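GCN5-related N-acetyltransferase (Arthrobacter sp., PDB 2R1I) probably transfers an acetyl group from acetyl-coenzyme A to an amine of a substrate not yet identified, as other GNAT-family enzymes do. Local coordinates at residues R26-A31 with H63-E68; M39-N44 with P52-L57; A83-R88 with A98-L103. One frame throughout, in Å; residues are numbered along the deposited sequence.

In the fold
From the N terminus, strand 26-27 leads into helices 33-47 and 54-64, and interaction 1 closes the loop around this pair of helices by setting Arg27 and the residues after strand 26-27 against residues 65-68, which follow helix 54-64. Interaction 2 is nested inside that loop: it ties residues 39-44 of the first helix to the cap and first turn of the second. The chain then enters strand 70-75, and interaction 3 follows in series as the hairpin of strands 81-88 and 97-104. Interactions 1 and 3 touch through Glu68 O and Phe87 CD1, 3.7 Å apart. Interactions 2 and 3, about 17 Å apart between centres, do not touch; both lie against the second subunit.

Interaction 1: residues R26-A31 with H63-E68; sequences RRATPA and HLLAGE
Leu65 points into the loop that leaves strand 26-27 and carries the apolar half of this contact. With CG anti to its carbonyl carbon (chi1 -65°), its two methyls fork over the backbone of that loop: CD1 comes to 3.4 Å from Thr29 O, while CD2 faces Ala28 CB at 4.1 Å. Leu65 CB lies alongside the start of Pro30, whose CG in turn rests 3.8 Å from Ala66 CA, so the proline ring lies against the backbone of Leu65 and Ala66. A water bridges the two backbones, 2.7 Å from Ala28 O and 2.6 Å from Leu65 O. Residues 64-67 form a type I beta turn, closed by Gly67 N on Leu64 O, as the chain leaves the helix; in the GNAT fold this is where the pair of helices following the first strand returns to the sheet. The incoming strand 26-27 is antiparallel to strand 70-75, bonded through Arg26 with Leu74 and Ala28 with Val72. Arg27 supplies the polar half. CG is anti to the backbone N (chi1 -178°) and the chain stays extended to NE, which carries the guanidinium across to Glu68. There NH1 donates to the syn lone pair of Glu68 OE1 at 3.1 Å, nearly in the guanidinium plane, and NH2 adds weak bonds to both carboxylate oxygens. Glu68 reaches this position by a bend at chi2, and its carboxylate stands 72° from the guanidinium plane, so the pair is crossed. An alanine in place of Arg27 would lose the salt bridge and would probably leave Glu68, just after the turn, less firmly held to the first strand. Gly67 O lies at the guanidinium edge, 3.0 Å from Arg27 NH2, but at an angle too poor for a hydrogen bond.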
loop_
_atom_site.group_PDB
_atom_site.type_symbol
_atom_site.label_atom_id
_atom_site.label_comp_id
_atom_site.label_asym_id
_atom_site.label_seq_id
_atom_site.Cartn_x
_atom_site.Cartn_y
_atom_site.Cartn_z
ATOM N N ARG A 26 22.798 -4.476 0.057
ATOM C CA ARG A 26 22.944 -4.185 -1.357
ATOM C C ARG A 26 21.608 -4.453 -2.054
ATOM O O ARG A 26 20.829 -5.290 -1.634
ATOM C CB ARG A 26 24.061 -5.022 -1.989
ATOM C CG ARG A 26 23.759 -6.460 -2.096
ATOM C CD ARG A 26 24.930 -7.169 -2.767
ATOM N NE ARG A 26 24.638 -8.577 -2.972
ATOM C CZ ARG A 26 23.979 -9.081 -4.025
ATOM N NH1 ARG A 26 23.496 -8.291 -4.998
ATOM N NH2 ARG A 26 23.786 -10.389 -4.100
ATOM N N ARG A 27 21.377 -3.734 -3.122
ATOM C CA ARG A 27 20.191 -3.951 -3.938
ATOM C C ARG A 27 20.370 -5.194 -4.783
ATOM O O ARG A 27 21.380 -5.327 -5.506
ATOM C CB ARG A 27 19.943 -2.733 -4.819
ATOM C CG ARG A 27 18.682 -2.887 -5.655
ATOM C CD ARG A 27 18.237 -1.633 -6.239
ATOM N NE ARG A 27 17.133 -1.886 -7.134
ATOM C CZ ARG A 27 16.617 -0.995 -7.962
ATOM N NH1 ARG A 27 17.094 0.227 -8.004
ATOM N NH2 ARG A 27 15.610 -1.332 -8.725
ATOM N N ALA A 28 19.376 -6.090 -4.718
ATOM C CA ALA A 28 19.277 -7.267 -5.581
ATOM C C ALA A 28 19.079 -6.844 -7.051
ATOM O O ALA A 28 18.245 -5.990 -7.348
ATOM C CB ALA A 28 18.084 -8.141 -5.167
ATOM N N THR A 29 19.863 -7.445 -7.925
ATOM C CA THR A 29 19.804 -7.238 -9.386
ATOM C C THR A 29 19.043 -8.414 -10.007
ATOM O O THR A 29 18.783 -9.429 -9.336
ATOM C CB THR A 29 21.215 -7.237 -9.987
ATOM O OG1 THR A 29 21.756 -8.566 -9.934
ATOM C CG2 THR A 29 22.104 -6.267 -9.278
ATOM N N PRO A 30 18.708 -8.305 -11.316
ATOM C CA PRO A 30 18.086 -9.452 -11.943
ATOM C C PRO A 30 18.872 -10.767 -11.791
ATOM O O PRO A 30 18.273 -11.844 -11.731
ATOM C CB PRO A 30 17.961 -9.000 -13.408
ATOM C CG PRO A 30 17.745 -7.529 -13.315
ATOM C CD PRO A 30 18.769 -7.145 -12.233
ATOM N N ALA A 31 20.196 -10.695 -11.686
ATOM C CA ALA A 31 21.017 -11.920 -11.546
ATOM C C ALA A 31 20.780 -12.615 -10.209
ATOM O O ALA A 31 21.134 -13.777 -10.008
ATOM C CB ALA A 31 22.515 -11.585 -11.712
ATOM N N HIS A 63 11.392 -10.461 -13.548
ATOM C CA HIS A 63 10.663 -9.283 -13.985
ATOM C C HIS A 63 10.837 -8.106 -13.033
ATOM O O HIS A 63 11.347 -7.066 -13.405
ATOM C CB HIS A 63 9.172 -9.576 -14.169
ATOM C CG HIS A 63 8.487 -8.530 -14.974
ATOM N ND1 HIS A 63 7.529 -7.673 -14.466
ATOM C CD2 HIS A 63 8.688 -8.161 -16.258
ATOM C CE1 HIS A 63 7.143 -6.848 -15.426
ATOM N NE2 HIS A 63 7.857 -7.098 -16.509
ATOM N N LEU A 64 10.417 -8.284 -11.787
ATOM C CA LEU A 64 10.402 -7.208 -10.809
ATOM C C LEU A 64 11.772 -6.575 -10.574
ATOM O O LEU A 64 11.872 -5.335 -10.461
ATOM C CB LEU A 64 9.787 -7.729 -9.505
ATOM C CG LEU A 64 8.347 -8.134 -9.585
ATOM C CD1 LEU A 64 7.867 -8.726 -8.249
ATOM C CD2 LEU A 64 7.475 -6.977 -10.037
ATOM N N LEU A 65 12.801 -7.411 -10.446
ATOM C CA LEU A 65 14.145 -6.926 -10.151
ATOM C C LEU A 65 14.755 -6.107 -11.333
ATOM O O LEU A 65 15.712 -5.368 -11.136
ATOM C CB LEU A 65 15.048 -8.107 -9.776
ATOM C CG LEU A 65 14.699 -8.862 -8.501
ATOM C CD1 LEU A 65 15.655 -10.013 -8.209
ATOM C CD2 LEU A 65 14.654 -7.872 -7.311
ATOM N N ALA A 66 14.192 -6.273 -12.537
ATOM C CA ALA A 66 14.544 -5.500 -13.715
ATOM C C ALA A 66 13.944 -4.098 -13.708
ATOM O O ALA A 66 14.399 -3.229 -14.452
ATOM C CB ALA A 66 14.061 -6.211 -14.988
ATOM N N GLY A 67 12.922 -3.876 -12.887
ATOM C CA GLY A 67 12.275 -2.566 -12.733
ATOM C C GLY A 67 12.556 -1.885 -11.404
ATOM O O GLY A 67 13.466 -2.271 -10.651
ATOM N N GLU A 68 11.740 -0.866 -11.134
ATOM C CA GLU A 68 11.901 0.067 -10.010
ATOM C C GLU A 68 10.649 0.073 -9.123
ATOM O O GLU A 68 10.629 0.760 -8.112
ATOM C CB GLU A 68 12.146 1.513 -10.519
ATOM C CG GLU A 68 13.316 1.642 -11.467
ATOM C CD GLU A 68 14.623 1.203 -10.802
ATOM O OE1 GLU A 68 14.806 1.580 -9.632
ATOM O OE2 GLU A 68 15.441 0.469 -11.432
HETATM O O HOH W 1 17.451 -4.397 -9.421
#

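Interaction 2: residues M39-N44 with P52-L57; sequences MLHDFN and PGTDEL
The imidazole of His41 is the flat group here, and it presents an edge to Pro52: ND1 donates to Pro52 O at 3.2 Å, with 148° at the hydrogen. The acceptor sits only 9° out of the ring plane and the donor lies in the carbonyl plane. Asp42 OD1 also lies at the ring edge, in plane. The methyl CG2 of Thr54 approaches the ring obliquely, reaching His41 CB at 3.6 Å and CG at 3.8 Å. His41 CG is anti to the backbone N (chi1 -173°), which swings the ring off helix 33-47 toward the start of helix 54-64, where Gly53 is the N-cap. Next to it along the helix, Leu40 CB meets Leu57 CD1 at 4.2 Å, joining helices 33-47 and 54-64, the two that follow the first strand, through buried side chains. Trp92 of the second subunit packs on Leu40 and Pro52, and Val91 of that subunit on Leu57, so the apolar side of the contact also belongs to the dimer interface. The geometry is consistent with a proton on ND1, and the carbonyl just ahead of the N-cap would probably favour that tautomer or the doubly protonated ring.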
loop_
_atom_site.group_PDB
_atom_site.type_symbol
_atom_site.label_atom_id
_atom_site.label_comp_id
_atom_site.label_asym_id
_atom_site.label_seq_id
_atom_site.Cartn_x
_atom_site.Cartn_y
_atom_site.Cartn_z
HETATM N N MSE A 39 15.338 -17.634 -0.907
HETATM C CA MSE A 39 15.172 -17.000 0.391
HETATM C C MSE A 39 13.713 -16.750 0.774
HETATM O O MSE A 39 13.323 -17.029 1.931
HETATM C CB MSE A 39 15.961 -15.707 0.470
HETATM C CG MSE A 39 17.437 -15.911 0.295
HETATM SE SE MSE A 39 18.312 -14.194 0.268
HETATM C CE MSE A 39 17.728 -13.774 2.189
ATOM N N LEU A 40 12.913 -16.261 -0.167
ATOM C CA LEU A 40 11.490 -16.000 0.099
ATOM C C LEU A 40 10.750 -17.296 0.399
ATOM O O LEU A 40 9.905 -17.363 1.308
ATOM C CB LEU A 40 10.830 -15.335 -1.087
ATOM C CG LEU A 40 11.170 -13.868 -1.369
ATOM C CD1 LEU A 40 10.548 -13.390 -2.644
ATOM C CD2 LEU A 40 10.755 -12.962 -0.158
ATOM N N HIS A 41 11.103 -18.315 -0.354
ATOM C CA HIS A 41 10.540 -19.649 -0.155
ATOM C C HIS A 41 10.879 -20.194 1.228
ATOM O O HIS A 41 9.984 -20.652 1.982
ATOM C CB HIS A 41 11.028 -20.617 -1.248
ATOM C CG HIS A 41 10.345 -21.950 -1.198
ATOM N ND1 HIS A 41 9.208 -22.223 -1.925
ATOM C CD2 HIS A 41 10.606 -23.061 -0.466
ATOM C CE1 HIS A 41 8.809 -23.456 -1.662
ATOM N NE2 HIS A 41 9.635 -23.983 -0.779
ATOM N N ASP A 42 12.160 -20.158 1.565
ATOM C CA ASP A 42 12.669 -20.758 2.798
ATOM C C ASP A 42 12.152 -20.044 4.032
ATOM O O ASP A 42 11.783 -20.703 5.023
ATOM C CB ASP A 42 14.201 -20.819 2.783
ATOM C CG ASP A 42 14.737 -21.848 1.779
ATOM O OD1 ASP A 42 13.936 -22.677 1.242
ATOM O OD2 ASP A 42 15.967 -21.826 1.528
ATOM N N PHE A 43 12.119 -18.718 3.988
ATOM C CA PHE A 43 11.556 -17.964 5.103
ATOM C C PHE A 43 10.114 -18.349 5.378
ATOM O O PHE A 43 9.741 -18.585 6.545
ATOM C CB PHE A 43 11.698 -16.452 4.934
ATOM C CG PHE A 43 12.961 -15.918 5.534
ATOM C CD1 PHE A 43 13.099 -15.806 6.906
ATOM C CD2 PHE A 43 14.012 -15.535 4.733
ATOM C CE1 PHE A 43 14.273 -15.351 7.456
ATOM C CE2 PHE A 43 15.185 -15.069 5.282
ATOM C CZ PHE A 43 15.319 -14.965 6.632
ATOM N N ASN A 44 9.308 -18.468 4.329
ATOM C CA ASN A 44 7.916 -18.905 4.522
ATOM C C ASN A 44 7.755 -20.328 5.015
ATOM O O ASN A 44 7.070 -20.581 6.017
ATOM C CB ASN A 44 7.110 -18.709 3.236
ATOM C CG ASN A 44 6.686 -17.273 3.053
ATOM O OD1 ASN A 44 7.344 -16.377 3.577
ATOM N ND2 ASN A 44 5.560 -17.044 2.394
ATOM N N PRO A 52 4.509 -19.889 -3.187
ATOM C CA PRO A 52 4.678 -20.459 -4.486
ATOM C C PRO A 52 6.018 -21.165 -4.543
ATOM O O PRO A 52 6.848 -20.977 -3.649
ATOM C CB PRO A 52 4.675 -19.246 -5.437
ATOM C CG PRO A 52 4.287 -18.171 -4.688
ATOM C CD PRO A 52 4.458 -18.434 -3.228
ATOM N N GLY A 53 6.210 -22.009 -5.543
ATOM C CA GLY A 53 7.478 -22.629 -5.766
ATOM C C GLY A 53 8.536 -21.658 -6.251
ATOM O O GLY A 53 8.223 -20.538 -6.688
ATOM N N THR A 54 9.792 -22.072 -6.152
ATOM C CA THR A 54 10.894 -21.200 -6.530
ATOM C C THR A 54 10.924 -20.953 -8.057
ATOM O O THR A 54 11.398 -19.915 -8.463
ATOM C CB THR A 54 12.291 -21.662 -5.948
ATOM O OG1 THR A 54 12.655 -22.942 -6.482
ATOM C CG2 THR A 54 12.289 -21.765 -4.444
ATOM N N ASP A 55 10.410 -21.850 -8.905
ATOM C CA ASP A 55 10.348 -21.555 -10.357
ATOM C C ASP A 55 9.453 -20.325 -10.605
ATOM O O ASP A 55 9.859 -19.415 -11.339
ATOM C CB ASP A 55 9.824 -22.740 -11.183
ATOM C CG ASP A 55 10.867 -23.811 -11.402
ATOM O OD1 ASP A 55 12.032 -23.617 -10.996
ATOM O OD2 ASP A 55 10.538 -24.870 -12.006
ATOM N N GLU A 56 8.261 -20.317 -10.002
ATOM C CA GLU A 56 7.310 -19.203 -10.121
ATOM C C GLU A 56 7.881 -17.892 -9.562
ATOM O O GLU A 56 7.801 -16.810 -10.222
ATOM C CB GLU A 56 5.968 -19.508 -9.451
ATOM C CG GLU A 56 4.981 -18.371 -9.544
ATOM C CD GLU A 56 3.676 -18.626 -8.785
ATOM O OE1 GLU A 56 3.330 -19.811 -8.635
ATOM O OE2 GLU A 56 3.041 -17.616 -8.303
ATOM N N LEU A 57 8.452 -17.979 -8.364
ATOM C CA LEU A 57 9.010 -16.786 -7.697
ATOM C C LEU A 57 10.172 -16.233 -8.506
ATOM O O LEU A 57 10.261 -15.015 -8.704
ATOM C CB LEU A 57 9.467 -17.105 -6.243
ATOM C CG LEU A 57 8.368 -17.337 -5.216
ATOM C CD1 LEU A 57 8.983 -17.856 -3.957
ATOM C CD2 LEU A 57 7.571 -16.066 -4.932
#

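Interaction 3: residues A83-R88 with A98-L103; sequences AVLSFR and AILDEL
Strands 81-88 and 97-104 form an antiparallel beta hairpin in the central sheet of the GNAT fold, interrupted by a classic beta bulge at which Asp101 and Glu102 both face Val84. Val84 O accepts a good bond from Glu102 N at 3.2 Å and a weak one from Asp101 N, while Val84 N donates to Glu102 O. The bulge turns Asp101 in toward the first strand. Its CB lies 3.4 Å from Val84 O and 3.8 Å from Val84 CG1, the two side chains crossing at about a right angle. With CG anti to its carbonyl carbon (chi1 -71°), the carboxylate extends along the strand to Ser86, where OD2 comes to 3.4 Å from Ser86 CB. Past the bulge, Ser86 N to Ile99 O and Ile99 N to Ser86 O make a regular hydrogen-bonded pair. On the face with Ala83, Leu85 and Phe87, helix 109-128 covers Ala98 and Leu103, and Ala98 CB sits over one face of the Phe87 ring. On the face with Val84 and Ser86, Arg88 of the second subunit packs on Ser86 and Ile99, and Trp92 of that subunit donates to Glu102. Ser86 OG donates to the syn lone pair of Asp101 OD1 at 2.7 Å.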
loop_
_atom_site.group_PDB
_atom_site.type_symbol
_atom_site.label_atom_id
_atom_site.label_comp_id
_atom_site.label_asym_id
_atom_site.label_seq_id
_atom_site.Cartn_x
_atom_site.Cartn_y
_atom_site.Cartn_z
ATOM N N ALA A 83 14.910 -7.262 2.577
ATOM C CA ALA A 83 13.764 -6.368 2.633
ATOM C C ALA A 83 13.156 -6.239 1.227
ATOM O O ALA A 83 13.912 -6.211 0.246
ATOM C CB ALA A 83 14.182 -5.014 3.134
ATOM N N VAL A 84 11.818 -6.186 1.171
ATOM C CA VAL A 84 11.037 -5.988 -0.067
ATOM C C VAL A 84 10.271 -4.686 0.096
ATOM O O VAL A 84 9.473 -4.558 1.058
ATOM C CB VAL A 84 10.067 -7.152 -0.376
ATOM C CG1 VAL A 84 9.356 -6.915 -1.690
ATOM C CG2 VAL A 84 10.849 -8.456 -0.450
ATOM N N LEU A 85 10.548 -3.778 -0.828
ATOM C CA LEU A 85 9.913 -2.435 -0.892
ATOM C C LEU A 85 9.085 -2.317 -2.120
ATOM O O LEU A 85 9.548 -2.657 -3.197
ATOM C CB LEU A 85 10.938 -1.330 -0.940
ATOM C CG LEU A 85 11.758 -1.135 0.335
ATOM C CD1 LEU A 85 13.070 -0.376 0.065
ATOM C CD2 LEU A 85 10.912 -0.382 1.369
ATOM N N SER A 86 7.867 -1.762 -2.017
ATOM C CA SER A 86 7.091 -1.420 -3.192
ATOM C C SER A 86 6.845 0.083 -3.211
ATOM O O SER A 86 6.735 0.696 -2.166
ATOM C CB SER A 86 5.763 -2.160 -3.199
ATOM O OG SER A 86 4.925 -1.843 -2.119
ATOM N N PHE A 87 6.769 0.603 -4.424
ATOM C CA PHE A 87 6.569 2.038 -4.692
ATOM C C PHE A 87 5.335 2.246 -5.518
ATOM O O PHE A 87 5.033 1.455 -6.424
ATOM C CB PHE A 87 7.780 2.544 -5.456
ATOM C CG PHE A 87 9.040 2.562 -4.649
ATOM C CD1 PHE A 87 9.819 1.425 -4.518
ATOM C CD2 PHE A 87 9.395 3.706 -3.968
ATOM C CE1 PHE A 87 10.960 1.463 -3.708
ATOM C CE2 PHE A 87 10.496 3.770 -3.178
ATOM C CZ PHE A 87 11.303 2.637 -3.049
ATOM N N ARG A 88 4.643 3.350 -5.265
ATOM C CA ARG A 88 3.448 3.689 -6.030
ATOM C C ARG A 88 3.257 5.210 -5.989
ATOM O O ARG A 88 3.704 5.881 -5.044
ATOM C CB ARG A 88 2.234 2.982 -5.449
ATOM C CG ARG A 88 1.741 3.539 -4.130
ATOM C CD ARG A 88 0.707 2.680 -3.413
ATOM N NE ARG A 88 0.134 3.387 -2.280
ATOM C CZ ARG A 88 0.571 3.361 -1.014
ATOM N NH1 ARG A 88 1.650 2.673 -0.654
ATOM N NH2 ARG A 88 -0.095 4.032 -0.091
ATOM N N ALA A 98 6.053 4.511 -0.350
ATOM C CA ALA A 98 6.651 3.193 -0.288
ATOM C C ALA A 98 5.994 2.352 0.794
ATOM O O ALA A 98 5.572 2.878 1.840
ATOM C CB ALA A 98 8.134 3.306 -0.033
ATOM N N ILE A 99 5.957 1.024 0.578
ATOM C CA ILE A 99 5.591 0.051 1.604
ATOM C C ILE A 99 6.772 -0.876 1.823
ATOM O O ILE A 99 7.388 -1.367 0.842
ATOM C CB ILE A 99 4.302 -0.764 1.261
ATOM C CG1 ILE A 99 3.072 0.146 1.015
ATOM C CG2 ILE A 99 3.947 -1.814 2.320
ATOM C CD1 ILE A 99 1.930 -0.592 0.260
ATOM N N LEU A 100 7.058 -1.123 3.097
ATOM C CA LEU A 100 7.908 -2.249 3.493
ATOM C C LEU A 100 7.084 -3.544 3.441
ATOM O O LEU A 100 6.453 -3.945 4.417
ATOM C CB LEU A 100 8.497 -2.000 4.872
ATOM C CG LEU A 100 9.550 -3.033 5.330
ATOM C CD1 LEU A 100 10.789 -2.970 4.404
ATOM C CD2 LEU A 100 9.984 -2.798 6.799
ATOM N N ASP A 101 7.023 -4.145 2.243
ATOM C CA ASP A 101 6.218 -5.336 1.960
ATOM C C ASP A 101 6.663 -6.502 2.849
ATOM O O ASP A 101 5.853 -7.281 3.336
ATOM C CB ASP A 101 6.401 -5.778 0.484
ATOM C CG ASP A 101 5.770 -4.863 -0.550
ATOM O OD1 ASP A 101 5.184 -3.813 -0.221
ATOM O OD2 ASP A 101 5.911 -5.201 -1.755
ATOM N N GLU A 102 7.969 -6.661 3.001
ATOM C CA GLU A 102 8.527 -7.728 3.807
ATOM C C GLU A 102 9.840 -7.282 4.405
ATOM O O GLU A 102 10.637 -6.574 3.789
ATOM C CB GLU A 102 8.770 -9.048 3.019
ATOM C CG GLU A 102 7.628 -9.599 2.170
ATOM C CD GLU A 102 6.446 -10.134 2.933
ATOM O OE1 GLU A 102 6.499 -10.309 4.175
ATOM O OE2 GLU A 102 5.396 -10.341 2.281
ATOM N N LEU A 103 10.111 -7.773 5.618
ATOM C CA LEU A 103 11.418 -7.655 6.189
ATOM C C LEU A 103 11.684 -9.038 6.831
ATOM O O LEU A 103 11.089 -9.396 7.850
ATOM C CB LEU A 103 11.461 -6.523 7.220
ATOM C CG LEU A 103 12.763 -6.372 8.041
ATOM C CD1 LEU A 103 13.971 -6.099 7.178
ATOM C CD2 LEU A 103 12.601 -5.266 9.110
#